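Local coordinates for protein putative glycoside hydrolase (Parabacteroides distasonis ATCC 8503, PDB 3GYC) that probably hydrolyses glycosidic bonds in carbohydrates, as a putative glycoside hydrolase of the cellulase-like TIM-barrel group, at residues R200-H214 / C225-M237. Residues are numbered along the deposited sequence; the frame is centred on the assembly and turned at random.
Sequences RQVYPDMPFLYSFDH and CSFLDLYEHHIWM
R200 and D229 form a salt bridge, NH2 to OD2 3.0 Å, the oxygen lying in the guanidinium plane while the nitrogen meets it from above the carboxylate. The same NH2 also donates to F227 O at 2.7 Å, and NH1 adds a weak bond to that carbonyl. D229 OD2 accepts a second hydrogen bond, from F208 N (2.8 Å), on its anti side, and D229 N answers to F208 O; OD1 turns to K388. With R200 extended from CG to NE, its guanidinium spans both acceptors; an alanine here would probably leave F227 O without this donor and D229 OD2 with F208 N alone.

Further along, the backbones pair in parallel around F212: its N donates to E232 O and its O accepts from H234 N. Water 1 joins Y210 O to E232 N. H233 NE2 donates to H214 O at 2.7 Å, and F212 O sits over the centre of the H233 ring.

Apolar side chains meet at three places between the two segments. P207 CB presses tightly on L230 CD2 at 3.4 Å, L209 CD2 meets L230 CG, and L228 CD1 reaches F212 CE2.

These segments carry strands 208-209 and 231-232, the neighbours that close the TIM barrel. H234 NE2 donates to E232 OE1 (2.8 Å), and with E161 holding ND1 and T304 holding OE2, the imidazole and carboxylate are fixed in rotation within a buried polar cluster.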
loop_
_atom_site.group_PDB
_atom_site.type_symbol
_atom_site.label_atom_id
_atom_site.label_comp_id
_atom_site.label_asym_id
_atom_site.label_seq_id
_atom_site.Cartn_x
_atom_site.Cartn_y
_atom_site.Cartn_z
ATOM N N ARG A 200 12.841 16.766 -2.895
ATOM C CA ARG A 200 12.312 17.933 -3.598
ATOM C C ARG A 200 13.348 18.867 -4.222
ATOM O O ARG A 200 12.998 19.690 -5.077
ATOM C CB ARG A 200 11.348 18.679 -2.696
ATOM C CG ARG A 200 10.150 17.825 -2.369
ATOM C CD ARG A 200 9.094 18.550 -1.558
ATOM N NE ARG A 200 7.967 17.663 -1.253
ATOM C CZ ARG A 200 7.579 17.272 -0.046
ATOM N NH1 ARG A 200 8.186 17.688 1.037
ATOM N NH2 ARG A 200 6.554 16.450 0.073
ATOM N N GLN A 201 14.608 18.753 -3.811
ATOM C CA GLN A 201 15.677 19.519 -4.445
ATOM C C GLN A 201 15.878 19.045 -5.877
ATOM O O GLN A 201 16.430 19.761 -6.699
ATOM C CB GLN A 201 16.994 19.288 -3.723
ATOM C CG GLN A 201 17.083 19.910 -2.361
ATOM C CD GLN A 201 18.361 19.545 -1.671
ATOM O OE1 GLN A 201 19.074 18.634 -2.100
ATOM N NE2 GLN A 201 18.663 20.238 -0.588
ATOM N N VAL A 202 15.479 17.805 -6.145
ATOM C CA VAL A 202 15.592 17.215 -7.456
ATOM C C VAL A 202 14.218 17.064 -8.153
ATOM O O VAL A 202 14.090 17.332 -9.358
ATOM C CB VAL A 202 16.308 15.850 -7.330
ATOM C CG1 VAL A 202 16.400 15.177 -8.660
ATOM C CG2 VAL A 202 17.728 16.026 -6.679
ATOM N N TYR A 203 13.190 16.644 -7.411
ATOM C CA TYR A 203 11.850 16.420 -7.983
ATOM C C TYR A 203 10.810 17.215 -7.219
ATOM O O TYR A 203 9.987 16.660 -6.531
ATOM C CB TYR A 203 11.481 14.933 -7.945
ATOM C CG TYR A 203 12.422 14.067 -8.720
ATOM C CD1 TYR A 203 12.387 14.054 -10.096
ATOM C CD2 TYR A 203 13.343 13.279 -8.085
ATOM C CE1 TYR A 203 13.250 13.287 -10.819
ATOM C CE2 TYR A 203 14.235 12.488 -8.815
ATOM C CZ TYR A 203 14.173 12.504 -10.179
ATOM O OH TYR A 203 15.018 11.734 -10.938
ATOM N N PRO A 204 10.825 18.545 -7.372
ATOM C CA PRO A 204 9.908 19.401 -6.584
ATOM C C PRO A 204 8.414 19.155 -6.830
ATOM O O PRO A 204 7.612 19.375 -5.923
ATOM C CB PRO A 204 10.317 20.827 -7.003
ATOM C CG PRO A 204 10.956 20.669 -8.351
ATOM C CD PRO A 204 11.625 19.326 -8.342
ATOM N N ASP A 205 8.054 18.673 -8.018
ATOM C CA ASP A 205 6.649 18.459 -8.379
ATOM C C ASP A 205 6.137 17.020 -8.185
ATOM O O ASP A 205 4.991 16.748 -8.481
ATOM C CB ASP A 205 6.424 18.870 -9.833
ATOM C CG ASP A 205 6.767 20.331 -10.080
ATOM O OD1 ASP A 205 6.826 21.119 -9.104
ATOM O OD2 ASP A 205 6.981 20.681 -11.265
HETATM N N MSE A 206 6.988 16.113 -7.725
HETATM C CA MSE A 206 6.554 14.725 -7.466
HETATM C C MSE A 206 5.860 14.667 -6.072
HETATM O O MSE A 206 6.347 15.251 -5.130
HETATM C CB MSE A 206 7.754 13.759 -7.559
HETATM C CG MSE A 206 7.448 12.303 -7.264
HETATM SE SE MSE A 206 6.340 11.466 -8.628
HETATM C CE MSE A 206 7.714 11.063 -9.985
ATOM N N PRO A 207 4.685 14.017 -5.971
ATOM C CA PRO A 207 4.062 13.864 -4.658
ATOM C C PRO A 207 4.826 12.840 -3.834
ATOM O O PRO A 207 4.980 11.689 -4.257
ATOM C CB PRO A 207 2.646 13.371 -4.961
ATOM C CG PRO A 207 2.447 13.570 -6.400
ATOM C CD PRO A 207 3.775 13.671 -7.070
ATOM N N PHE A 208 5.316 13.265 -2.680
ATOM C CA PHE A 208 6.061 12.407 -1.759
ATOM C C PHE A 208 5.349 12.259 -0.439
ATOM O O PHE A 208 4.718 13.193 0.054
ATOM C CB PHE A 208 7.441 12.988 -1.473
ATOM C CG PHE A 208 8.384 12.941 -2.655
ATOM C CD1 PHE A 208 8.926 11.726 -3.078
ATOM C CD2 PHE A 208 8.765 14.091 -3.298
ATOM C CE1 PHE A 208 9.812 11.662 -4.155
ATOM C CE2 PHE A 208 9.632 14.036 -4.378
ATOM C CZ PHE A 208 10.141 12.801 -4.812
ATOM N N LEU A 209 5.501 11.089 0.163
ATOM C CA LEU A 209 4.914 10.794 1.465
ATOM C C LEU A 209 5.603 9.597 2.101
ATOM O O LEU A 209 6.525 9.043 1.523
ATOM C CB LEU A 209 3.437 10.411 1.279
ATOM C CG LEU A 209 3.186 9.026 0.659
ATOM C CD1 LEU A 209 1.890 8.447 1.186
ATOM C CD2 LEU A 209 3.261 9.095 -0.876
ATOM N N TYR A 210 5.147 9.241 3.307
ATOM C CA TYR A 210 5.442 7.976 3.959
ATOM C C TYR A 210 4.059 7.436 4.332
ATOM O O TYR A 210 3.184 8.225 4.740
ATOM C CB TYR A 210 6.265 8.120 5.213
ATOM C CG TYR A 210 7.754 8.365 5.069
ATOM C CD1 TYR A 210 8.249 9.560 4.594
ATOM C CD2 TYR A 210 8.675 7.421 5.532
ATOM C CE1 TYR A 210 9.634 9.811 4.535
ATOM C CE2 TYR A 210 10.039 7.655 5.475
ATOM C CZ TYR A 210 10.515 8.846 4.986
ATOM O OH TYR A 210 11.860 9.068 4.928
ATOM N N SER A 211 3.828 6.128 4.172
ATOM C CA SER A 211 2.517 5.545 4.462
ATOM C C SER A 211 2.450 4.999 5.888
ATOM O O SER A 211 3.429 4.488 6.416
ATOM C CB SER A 211 2.140 4.457 3.458
ATOM O OG SER A 211 3.035 3.364 3.454
ATOM N N PHE A 212 1.267 5.124 6.478
ATOM C CA PHE A 212 1.016 4.769 7.848
ATOM C C PHE A 212 -0.175 3.813 8.074
ATOM O O PHE A 212 -1.110 3.760 7.269
ATOM C CB PHE A 212 0.733 6.038 8.640
ATOM C CG PHE A 212 1.750 7.150 8.457
ATOM C CD1 PHE A 212 3.109 6.898 8.449
ATOM C CD2 PHE A 212 1.321 8.472 8.408
ATOM C CE1 PHE A 212 4.014 7.914 8.305
ATOM C CE2 PHE A 212 2.222 9.505 8.283
ATOM C CZ PHE A 212 3.576 9.223 8.231
ATOM N N ASP A 213 -0.108 3.040 9.169
ATOM C CA ASP A 213 -1.210 2.182 9.593
ATOM C C ASP A 213 -1.693 2.501 11.032
ATOM O O ASP A 213 -2.654 1.885 11.499
ATOM C CB ASP A 213 -0.846 0.700 9.493
ATOM C CG ASP A 213 0.351 0.318 10.399
ATOM O OD1 ASP A 213 1.039 1.216 10.947
ATOM O OD2 ASP A 213 0.606 -0.898 10.557
ATOM N N HIS A 214 -1.051 3.449 11.721
ATOM C CA HIS A 214 -1.463 3.819 13.076
ATOM C C HIS A 214 -2.938 4.245 13.065
ATOM O O HIS A 214 -3.352 5.099 12.252
ATOM C CB HIS A 214 -0.593 4.947 13.597
ATOM C CG HIS A 214 -0.670 5.101 15.073
ATOM N ND1 HIS A 214 -1.579 5.929 15.685
ATOM C CD2 HIS A 214 0.025 4.505 16.063
ATOM C CE1 HIS A 214 -1.436 5.843 16.994
ATOM N NE2 HIS A 214 -0.466 4.987 17.248
ATOM N N CYS A 225 2.791 17.842 9.899
ATOM C CA CYS A 225 3.180 16.862 8.909
ATOM C C CYS A 225 2.786 17.397 7.534
ATOM O O CYS A 225 2.454 16.635 6.600
ATOM C CB CYS A 225 2.530 15.517 9.220
ATOM S SG CYS A 225 0.741 15.565 9.333
ATOM N N SER A 226 2.853 18.729 7.432
ATOM C CA SER A 226 2.513 19.450 6.227
ATOM C C SER A 226 3.434 19.073 5.079
ATOM O O SER A 226 3.060 19.254 3.934
ATOM C CB SER A 226 2.561 20.968 6.463
ATOM O OG SER A 226 3.863 21.408 6.815
ATOM N N PHE A 227 4.627 18.563 5.404
ATOM C CA PHE A 227 5.619 18.096 4.420
ATOM C C PHE A 227 5.192 16.840 3.638
ATOM O O PHE A 227 5.924 16.389 2.746
ATOM C CB PHE A 227 6.984 17.839 5.106
ATOM C CG PHE A 227 6.912 16.910 6.298
ATOM C CD1 PHE A 227 6.890 15.548 6.133
ATOM C CD2 PHE A 227 6.867 17.417 7.581
ATOM C CE1 PHE A 227 6.801 14.677 7.236
ATOM C CE2 PHE A 227 6.783 16.566 8.693
ATOM C CZ PHE A 227 6.760 15.183 8.512
ATOM N N LEU A 228 4.064 16.234 4.015
ATOM C CA LEU A 228 3.503 15.101 3.273
ATOM C C LEU A 228 2.575 15.678 2.205
ATOM O O LEU A 228 1.763 16.550 2.500
ATOM C CB LEU A 228 2.710 14.196 4.194
ATOM C CG LEU A 228 3.504 13.554 5.334
ATOM C CD1 LEU A 228 2.586 12.826 6.311
ATOM C CD2 LEU A 228 4.579 12.636 4.790
ATOM N N ASP A 229 2.713 15.217 0.971
ATOM C CA ASP A 229 1.890 15.720 -0.157
ATOM C C ASP A 229 0.517 15.027 -0.231
ATOM O O ASP A 229 -0.404 15.511 -0.896
ATOM C CB ASP A 229 2.637 15.524 -1.483
ATOM C CG ASP A 229 3.871 16.434 -1.628
ATOM O OD1 ASP A 229 3.840 17.576 -1.069
ATOM O OD2 ASP A 229 4.880 16.046 -2.329
ATOM N N LEU A 230 0.435 13.847 0.383
ATOM C CA LEU A 230 -0.769 13.034 0.457
ATOM C C LEU A 230 -0.659 12.072 1.637
ATOM O O LEU A 230 0.418 11.897 2.204
ATOM C CB LEU A 230 -0.985 12.224 -0.819
ATOM C CG LEU A 230 0.089 11.254 -1.271
ATOM C CD1 LEU A 230 -0.472 9.911 -1.782
ATOM C CD2 LEU A 230 1.019 11.892 -2.323
ATOM N N TYR A 231 -1.757 11.435 2.009
ATOM C CA TYR A 231 -1.700 10.455 3.056
ATOM C C TYR A 231 -2.123 9.123 2.420
ATOM O O TYR A 231 -3.129 9.064 1.680
ATOM C CB TYR A 231 -2.625 10.752 4.270
ATOM C CG TYR A 231 -2.585 12.127 4.877
ATOM C CD1 TYR A 231 -1.439 12.919 4.844
ATOM C CD2 TYR A 231 -3.701 12.623 5.564
ATOM C CE1 TYR A 231 -1.437 14.187 5.416
ATOM C CE2 TYR A 231 -3.688 13.868 6.162
ATOM C CZ TYR A 231 -2.555 14.632 6.100
ATOM O OH TYR A 231 -2.572 15.859 6.671
ATOM N N GLU A 232 -1.335 8.077 2.670
ATOM C CA GLU A 232 -1.660 6.722 2.222
ATOM C C GLU A 232 -1.904 5.996 3.535
ATOM O O GLU A 232 -0.961 5.682 4.221
ATOM C CB GLU A 232 -0.530 6.116 1.376
ATOM C CG GLU A 232 -0.993 5.006 0.372
ATOM C CD GLU A 232 -0.973 3.573 0.895
ATOM O OE1 GLU A 232 0.119 3.089 1.264
ATOM O OE2 GLU A 232 -2.021 2.885 0.869
ATOM N N HIS A 233 -3.169 5.780 3.909
ATOM C CA HIS A 233 -3.482 5.235 5.205
ATOM C C HIS A 233 -4.148 3.882 5.067
ATOM O O HIS A 233 -5.055 3.703 4.261
ATOM C CB HIS A 233 -4.339 6.188 6.033
ATOM C CG HIS A 233 -4.096 6.028 7.498
ATOM N ND1 HIS A 233 -3.116 6.737 8.157
ATOM C CD2 HIS A 233 -4.603 5.152 8.395
ATOM C CE1 HIS A 233 -3.070 6.340 9.417
ATOM N NE2 HIS A 233 -3.956 5.372 9.584
ATOM N N HIS A 234 -3.660 2.915 5.839
ATOM C CA HIS A 234 -4.167 1.553 5.761
ATOM C C HIS A 234 -5.258 1.377 6.810
ATOM O O HIS A 234 -5.055 1.721 7.965
ATOM C CB HIS A 234 -3.026 0.548 5.931
ATOM C CG HIS A 234 -1.908 0.738 4.943
ATOM N ND1 HIS A 234 -0.695 0.089 5.055
ATOM C CD2 HIS A 234 -1.815 1.527 3.839
ATOM C CE1 HIS A 234 0.072 0.417 4.025
ATOM N NE2 HIS A 234 -0.567 1.317 3.292
ATOM N N ILE A 235 -6.421 0.879 6.381
ATOM C CA ILE A 235 -7.613 0.805 7.239
ATOM C C ILE A 235 -8.312 -0.521 7.095
ATOM O O ILE A 235 -8.820 -0.846 6.027
ATOM C CB ILE A 235 -8.650 1.898 6.870
ATOM C CG1 ILE A 235 -8.091 3.282 7.124
ATOM C CG2 ILE A 235 -9.955 1.779 7.703
ATOM C CD1 ILE A 235 -8.998 4.424 6.617
ATOM N N TRP A 236 -8.371 -1.265 8.191
ATOM C CA TRP A 236 -9.094 -2.534 8.231
ATOM C C TRP A 236 -10.039 -2.616 9.424
ATOM O O TRP A 236 -9.662 -2.247 10.526
ATOM C CB TRP A 236 -8.145 -3.680 8.390
ATOM C CG TRP A 236 -7.186 -3.920 7.249
ATOM C CD1 TRP A 236 -7.429 -4.610 6.090
ATOM C CD2 TRP A 236 -5.835 -3.560 7.239
ATOM N NE1 TRP A 236 -6.284 -4.686 5.348
ATOM C CE2 TRP A 236 -5.288 -4.020 6.019
ATOM C CE3 TRP A 236 -5.014 -2.868 8.136
ATOM C CZ2 TRP A 236 -3.940 -3.830 5.684
ATOM C CZ3 TRP A 236 -3.661 -2.664 7.792
ATOM C CH2 TRP A 236 -3.149 -3.143 6.587
HETATM N N MSE A 237 -11.242 -3.123 9.173
HETATM C CA MSE A 237 -12.234 -3.430 10.201
HETATM C C MSE A 237 -11.651 -4.281 11.332
HETATM O O MSE A 237 -11.936 -4.073 12.541
HETATM C CB MSE A 237 -13.359 -4.240 9.549
HETATM C CG MSE A 237 -14.451 -4.771 10.529
HETATM SE SE MSE A 237 -14.029 -6.377 11.623
HETATM C CE MSE A 237 -13.855 -7.770 10.300
HETATM O O HOH W 1 0.207 8.786 5.042
HETATM O O HOH W 2 -5.062 2.480 10.514
#